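Local structure of Thiol:disulfide interchange protein (Klebsiella pneumoniae, 6DXN) at residues V14-F28 against K146-K160. The protein probably acts as a periplasmic thiol:disulfide oxidoreductase of the DsbA type, introducing disulfide bonds into other proteins. Sequence-based numbering, arbitrary orientation.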
loop_
_atom_site.group_PDB
_atom_site.type_symbol
_atom_site.label_atom_id
_atom_site.label_comp_id
_atom_site.label_asym_id
_atom_site.label_seq_id
_atom_site.Cartn_x
_atom_site.Cartn_y
_atom_site.Cartn_z
ATOM N N VAL A 14 14.863 6.005 11.590
ATOM C CA VAL A 14 15.775 5.045 10.986
ATOM C C VAL A 14 15.505 3.672 11.614
ATOM O O VAL A 14 15.962 3.389 12.716
ATOM C CB VAL A 14 17.240 5.494 11.162
ATOM C CG1 VAL A 14 18.229 4.447 10.667
ATOM C CG2 VAL A 14 17.497 6.830 10.482
ATOM N N ILE A 15 14.736 2.845 10.893
ATOM C CA ILE A 15 14.355 1.489 11.301
ATOM C C ILE A 15 15.513 0.529 10.991
ATOM O O ILE A 15 16.412 0.858 10.219
ATOM C CB ILE A 15 13.063 1.055 10.572
ATOM C CG1 ILE A 15 11.907 2.037 10.790
ATOM C CG2 ILE A 15 12.661 -0.363 10.953
ATOM C CD1 ILE A 15 11.428 2.133 12.221
ATOM N N HIS A 16 15.468 -0.654 11.613
ATOM C CA HIS A 16 16.452 -1.707 11.393
ATOM C C HIS A 16 15.726 -2.999 11.002
ATOM O O HIS A 16 14.998 -3.574 11.807
ATOM C CB HIS A 16 17.328 -1.936 12.629
ATOM C CG HIS A 16 18.333 -3.024 12.437
ATOM N ND1 HIS A 16 18.063 -4.346 12.739
ATOM C CD2 HIS A 16 19.595 -2.997 11.953
ATOM C CE1 HIS A 16 19.119 -5.083 12.462
ATOM N NE2 HIS A 16 20.073 -4.279 11.979
ATOM N N SER A 17 15.942 -3.434 9.757
ATOM C CA SER A 17 15.343 -4.652 9.232
ATOM C C SER A 17 16.449 -5.666 8.921
ATOM O O SER A 17 17.616 -5.298 8.780
ATOM C CB SER A 17 14.509 -4.361 8.011
ATOM O OG SER A 17 13.931 -5.553 7.497
ATOM N N THR A 18 16.053 -6.939 8.827
ATOM C CA THR A 18 16.965 -8.037 8.515
ATOM C C THR A 18 16.740 -8.466 7.057
ATOM O O THR A 18 17.551 -9.196 6.486
ATOM C CB THR A 18 16.793 -9.194 9.510
ATOM O OG1 THR A 18 17.857 -10.118 9.292
ATOM C CG2 THR A 18 15.459 -9.903 9.394
ATOM N N VAL A 19 15.633 -7.983 6.472
ATOM C CA VAL A 19 15.238 -8.284 5.090
ATOM C C VAL A 19 16.423 -8.000 4.158
ATOM O O VAL A 19 16.974 -6.904 4.151
ATOM C CB VAL A 19 13.986 -7.479 4.686
ATOM C CG1 VAL A 19 13.628 -7.662 3.218
ATOM C CG2 VAL A 19 12.794 -7.823 5.566
ATOM N N LYS A 20 16.784 -9.008 3.359
ATOM C CA LYS A 20 17.918 -8.909 2.449
ATOM C C LYS A 20 17.605 -7.907 1.331
ATOM O O LYS A 20 18.364 -6.959 1.124
ATOM C CB LYS A 20 18.264 -10.298 1.904
ATOM C CG LYS A 20 19.585 -10.402 1.150
ATOM C CD LYS A 20 19.895 -11.813 0.688
ATOM C CE LYS A 20 21.237 -11.951 -0.002
ATOM N NZ LYS A 20 22.366 -11.651 0.913
ATOM N N GLN A 21 16.473 -8.102 0.643
ATOM C CA GLN A 21 16.094 -7.241 -0.483
ATOM C C GLN A 21 14.740 -6.589 -0.211
ATOM O O GLN A 21 13.714 -7.035 -0.715
ATOM C CB GLN A 21 16.078 -8.051 -1.783
ATOM C CG GLN A 21 17.427 -8.675 -2.125
ATOM C CD GLN A 21 18.512 -7.653 -2.358
ATOM O OE1 GLN A 21 18.273 -6.566 -2.882
ATOM N NE2 GLN A 21 19.734 -8.008 -1.991
ATOM N N PRO A 22 14.701 -5.498 0.584
ATOM C CA PRO A 22 13.447 -4.815 0.887
ATOM C C PRO A 22 12.976 -3.974 -0.292
ATOM O O PRO A 22 13.791 -3.466 -1.058
ATOM C CB PRO A 22 13.824 -3.905 2.065
ATOM C CG PRO A 22 15.282 -3.586 1.818
ATOM C CD PRO A 22 15.862 -4.845 1.210
ATOM N N PRO A 23 11.653 -3.794 -0.486
ATOM C CA PRO A 23 11.167 -2.946 -1.568
ATOM C C PRO A 23 11.817 -1.573 -1.453
ATOM O O PRO A 23 12.069 -1.083 -0.352
ATOM C CB PRO A 23 9.652 -2.867 -1.338
ATOM C CG PRO A 23 9.330 -4.102 -0.525
ATOM C CD PRO A 23 10.566 -4.390 0.298
ATOM N N PRO A 24 12.198 -0.938 -2.576
ATOM C CA PRO A 24 12.750 0.411 -2.514
ATOM C C PRO A 24 11.732 1.373 -1.881
ATOM O O PRO A 24 12.111 2.352 -1.221
ATOM C CB PRO A 24 13.002 0.768 -3.984
ATOM C CG PRO A 24 13.111 -0.561 -4.698
ATOM C CD PRO A 24 12.211 -1.505 -3.932
ATOM N N LEU A 25 10.446 1.082 -2.103
ATOM C CA LEU A 25 9.368 1.912 -1.591
ATOM C C LEU A 25 8.111 1.055 -1.405
ATOM O O LEU A 25 7.598 0.453 -2.363
ATOM C CB LEU A 25 9.108 3.056 -2.575
ATOM C CG LEU A 25 8.002 4.032 -2.171
ATOM C CD1 LEU A 25 8.400 4.808 -0.926
ATOM C CD2 LEU A 25 7.671 4.980 -3.314
ATOM N N VAL A 26 7.627 1.006 -0.161
ATOM C CA VAL A 26 6.455 0.217 0.151
ATOM C C VAL A 26 5.582 1.001 1.142
ATOM O O VAL A 26 6.093 1.682 2.050
ATOM C CB VAL A 26 6.838 -1.187 0.670
ATOM C CG1 VAL A 26 7.636 -1.138 1.965
ATOM C CG2 VAL A 26 5.618 -2.086 0.845
ATOM N N GLU A 27 4.269 0.932 0.898
ATOM C CA GLU A 27 3.221 1.507 1.728
ATOM C C GLU A 27 2.405 0.341 2.279
ATOM O O GLU A 27 1.747 -0.364 1.513
ATOM C CB GLU A 27 2.333 2.467 0.920
ATOM C CG GLU A 27 1.067 2.932 1.645
ATOM C CD GLU A 27 0.102 3.744 0.785
ATOM O OE1 GLU A 27 0.314 3.802 -0.446
ATOM O OE2 GLU A 27 -0.852 4.325 1.339
ATOM N N PHE A 28 2.487 0.125 3.593
ATOM C CA PHE A 28 1.669 -0.902 4.212
ATOM C C PHE A 28 0.283 -0.282 4.422
ATOM O O PHE A 28 0.169 0.838 4.896
ATOM C CB PHE A 28 2.320 -1.444 5.489
ATOM C CG PHE A 28 3.584 -2.246 5.263
ATOM C CD1 PHE A 28 3.522 -3.584 4.900
ATOM C CD2 PHE A 28 4.832 -1.679 5.460
ATOM C CE1 PHE A 28 4.678 -4.325 4.709
ATOM C CE2 PHE A 28 5.990 -2.422 5.273
ATOM C CZ PHE A 28 5.909 -3.740 4.894
ATOM N N LYS A 146 8.736 -8.788 9.443
ATOM C CA LYS A 146 10.163 -8.373 9.430
ATOM C C LYS A 146 10.316 -6.857 9.635
ATOM O O LYS A 146 11.133 -6.427 10.455
ATOM C CB LYS A 146 10.847 -8.840 8.141
ATOM C CG LYS A 146 10.981 -10.351 7.988
ATOM C CD LYS A 146 11.755 -11.016 9.111
ATOM C CE LYS A 146 12.023 -12.487 8.863
ATOM N NZ LYS A 146 10.765 -13.251 8.676
HETATM N N MSE A 147 9.525 -6.053 8.911
HETATM C CA MSE A 147 9.612 -4.587 9.024
HETATM C C MSE A 147 9.002 -4.031 10.307
HETATM O O MSE A 147 9.181 -2.850 10.612
HETATM C CB MSE A 147 9.020 -3.947 7.776
HETATM C CG MSE A 147 9.756 -4.466 6.540
HETATM SE SE MSE A 147 9.952 -3.058 5.180
HETATM C CE MSE A 147 9.535 -4.157 3.617
ATOM N N LYS A 148 8.278 -4.885 11.047
ATOM C CA LYS A 148 7.684 -4.543 12.349
ATOM C C LYS A 148 6.639 -3.429 12.184
ATOM O O LYS A 148 6.644 -2.448 12.922
ATOM C CB LYS A 148 8.797 -4.151 13.332
ATOM C CG LYS A 148 9.909 -5.184 13.478
ATOM C CD LYS A 148 11.118 -4.720 14.279
ATOM C CE LYS A 148 10.819 -4.452 15.740
ATOM N NZ LYS A 148 12.048 -4.098 16.495
ATOM N N VAL A 149 5.738 -3.605 11.213
ATOM C CA VAL A 149 4.689 -2.624 10.934
ATOM C C VAL A 149 3.718 -2.591 12.123
ATOM O O VAL A 149 3.369 -3.630 12.664
ATOM C CB VAL A 149 3.978 -2.956 9.610
ATOM C CG1 VAL A 149 2.925 -1.921 9.250
ATOM C CG2 VAL A 149 4.978 -3.112 8.472
ATOM N N HIS A 150 3.273 -1.386 12.505
ATOM C CA HIS A 150 2.386 -1.213 13.668
ATOM C C HIS A 150 1.242 -0.234 13.372
ATOM O O HIS A 150 0.469 0.102 14.278
ATOM C CB HIS A 150 3.211 -0.741 14.876
ATOM C CG HIS A 150 3.979 0.515 14.622
ATOM N ND1 HIS A 150 5.266 0.502 14.124
ATOM C CD2 HIS A 150 3.650 1.816 14.784
ATOM C CE1 HIS A 150 5.700 1.739 13.995
ATOM N NE2 HIS A 150 4.727 2.566 14.392
ATOM N N GLY A 151 1.138 0.217 12.118
ATOM C CA GLY A 151 0.103 1.165 11.725
ATOM C C GLY A 151 0.003 1.302 10.217
ATOM O O GLY A 151 0.919 0.895 9.481
ATOM N N THR A 152 -1.123 1.862 9.757
ATOM C CA THR A 152 -1.370 2.065 8.330
ATOM C C THR A 152 -2.084 3.402 8.122
ATOM O O THR A 152 -2.875 3.817 8.966
ATOM C CB THR A 152 -2.176 0.901 7.728
ATOM O OG1 THR A 152 -3.377 0.725 8.477
ATOM C CG2 THR A 152 -1.419 -0.410 7.714
ATOM N N PRO A 153 -1.792 4.083 7.006
ATOM C CA PRO A 153 -0.830 3.650 6.004
ATOM C C PRO A 153 0.594 3.947 6.502
ATOM O O PRO A 153 0.824 4.968 7.151
ATOM C CB PRO A 153 -1.195 4.445 4.749
ATOM C CG PRO A 153 -1.754 5.733 5.312
ATOM C CD PRO A 153 -2.466 5.310 6.575
ATOM N N SER A 154 1.525 3.035 6.209
ATOM C CA SER A 154 2.890 3.169 6.687
ATOM C C SER A 154 3.862 3.066 5.507
ATOM O O SER A 154 3.888 2.069 4.816
ATOM C CB SER A 154 3.154 2.141 7.754
ATOM O OG SER A 154 4.319 2.446 8.501
ATOM N N PHE A 155 4.652 4.124 5.291
ATOM C CA PHE A 155 5.626 4.154 4.183
ATOM C C PHE A 155 7.040 3.857 4.703
ATOM O O PHE A 155 7.451 4.397 5.736
ATOM C CB PHE A 155 5.603 5.510 3.478
ATOM C CG PHE A 155 4.299 5.864 2.810
ATOM C CD1 PHE A 155 3.194 6.232 3.565
ATOM C CD2 PHE A 155 4.182 5.862 1.432
ATOM C CE1 PHE A 155 1.993 6.558 2.954
ATOM C CE2 PHE A 155 2.982 6.203 0.822
ATOM C CZ PHE A 155 1.893 6.553 1.583
ATOM N N TYR A 156 7.753 2.985 3.973
ATOM C CA TYR A 156 9.144 2.594 4.249
ATOM C C TYR A 156 9.981 2.771 2.976
ATOM O O TYR A 156 9.612 2.276 1.916
ATOM C CB TYR A 156 9.236 1.147 4.739
ATOM C CG TYR A 156 8.642 0.903 6.100
ATOM C CD1 TYR A 156 7.273 0.793 6.263
ATOM C CD2 TYR A 156 9.444 0.772 7.224
ATOM C CE1 TYR A 156 6.712 0.569 7.507
ATOM C CE2 TYR A 156 8.897 0.546 8.478
ATOM C CZ TYR A 156 7.525 0.444 8.618
ATOM O OH TYR A 156 6.960 0.227 9.840
ATOM N N VAL A 157 11.113 3.476 3.109
ATOM C CA VAL A 157 12.034 3.727 2.013
ATOM C C VAL A 157 13.326 2.930 2.283
ATOM O O VAL A 157 13.864 2.963 3.403
ATOM C CB VAL A 157 12.315 5.238 1.852
ATOM C CG1 VAL A 157 13.178 5.530 0.631
ATOM C CG2 VAL A 157 11.032 6.052 1.788
ATOM N N SER A 158 13.782 2.185 1.263
ATOM C CA SER A 158 15.044 1.382 1.303
ATOM C C SER A 158 15.068 0.435 2.512
ATOM O O SER A 158 16.143 -0.003 2.954
ATOM C CB SER A 158 16.251 2.283 1.293
ATOM O OG SER A 158 16.346 3.001 0.068
ATOM N N GLY A 159 13.875 0.149 3.049
ATOM C CA GLY A 159 13.696 -0.727 4.197
ATOM C C GLY A 159 14.383 -0.231 5.459
ATOM O O GLY A 159 14.538 -1.007 6.402
ATOM N N LYS A 160 14.729 1.066 5.506
ATOM C CA LYS A 160 15.484 1.627 6.631
ATOM C C LYS A 160 14.847 2.912 7.184
ATOM O O LYS A 160 15.076 3.243 8.345
ATOM C CB LYS A 160 16.912 1.930 6.167
ATOM C CG LYS A 160 17.892 2.325 7.262
ATOM C CD LYS A 160 19.289 2.594 6.745
ATOM C CE LYS A 160 20.302 2.846 7.841
ATOM N NZ LYS A 160 20.569 1.623 8.635
HETATM O O HOH W 1 11.300 0.019 2.130
#
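V26 trades a pair of backbone hydrogen bonds with Y156, and F28 does the same with S154, which makes strands 25-28 and 154-157 antiparallel neighbours, their axes 4.5 Å apart. F28 N to S154 O is the shortest of the four at 2.7 Å. Beyond the strand end S158 N still reaches P24 O, though from above the carbonyl plane, and a water joins P23 O to G159 N, with a weak bond to Y156 O.

On the face carrying F28 and Y156 the contact is aromatic and apolar. V149 turns CG2 over the centre of the F28 ring, 3.4 Å from its centroid. Y156 CD1 meets the edge of that ring 3.6 Å from F28 CD2, the two planes at 83°. Selenomethionine M147 brings SE to the same edge further round, by CE2 and CZ, a Met-aromatic contact, while its CE presses on P23 CD at 3.5 Å and also touches V26 CG1.

The other face pairs E27 with F155: with CG anti to the backbone N (chi1 170°), the extended glutamate lays CG over the F155 ring face, offset toward its rim, and OE2 ends 3.4 Å from P153 CB. P153 follows a cis peptide, the cis-proline loop characteristic of thioredoxin folds, and T152 before it touches C33 of the CxxC pair.

Strand 60-63 lies on the far side of strand 25-29, strand 161-163 beyond 154-157. Helix 131-146 packs on P23 and F28, and helix 45-52 covers L25 and F155.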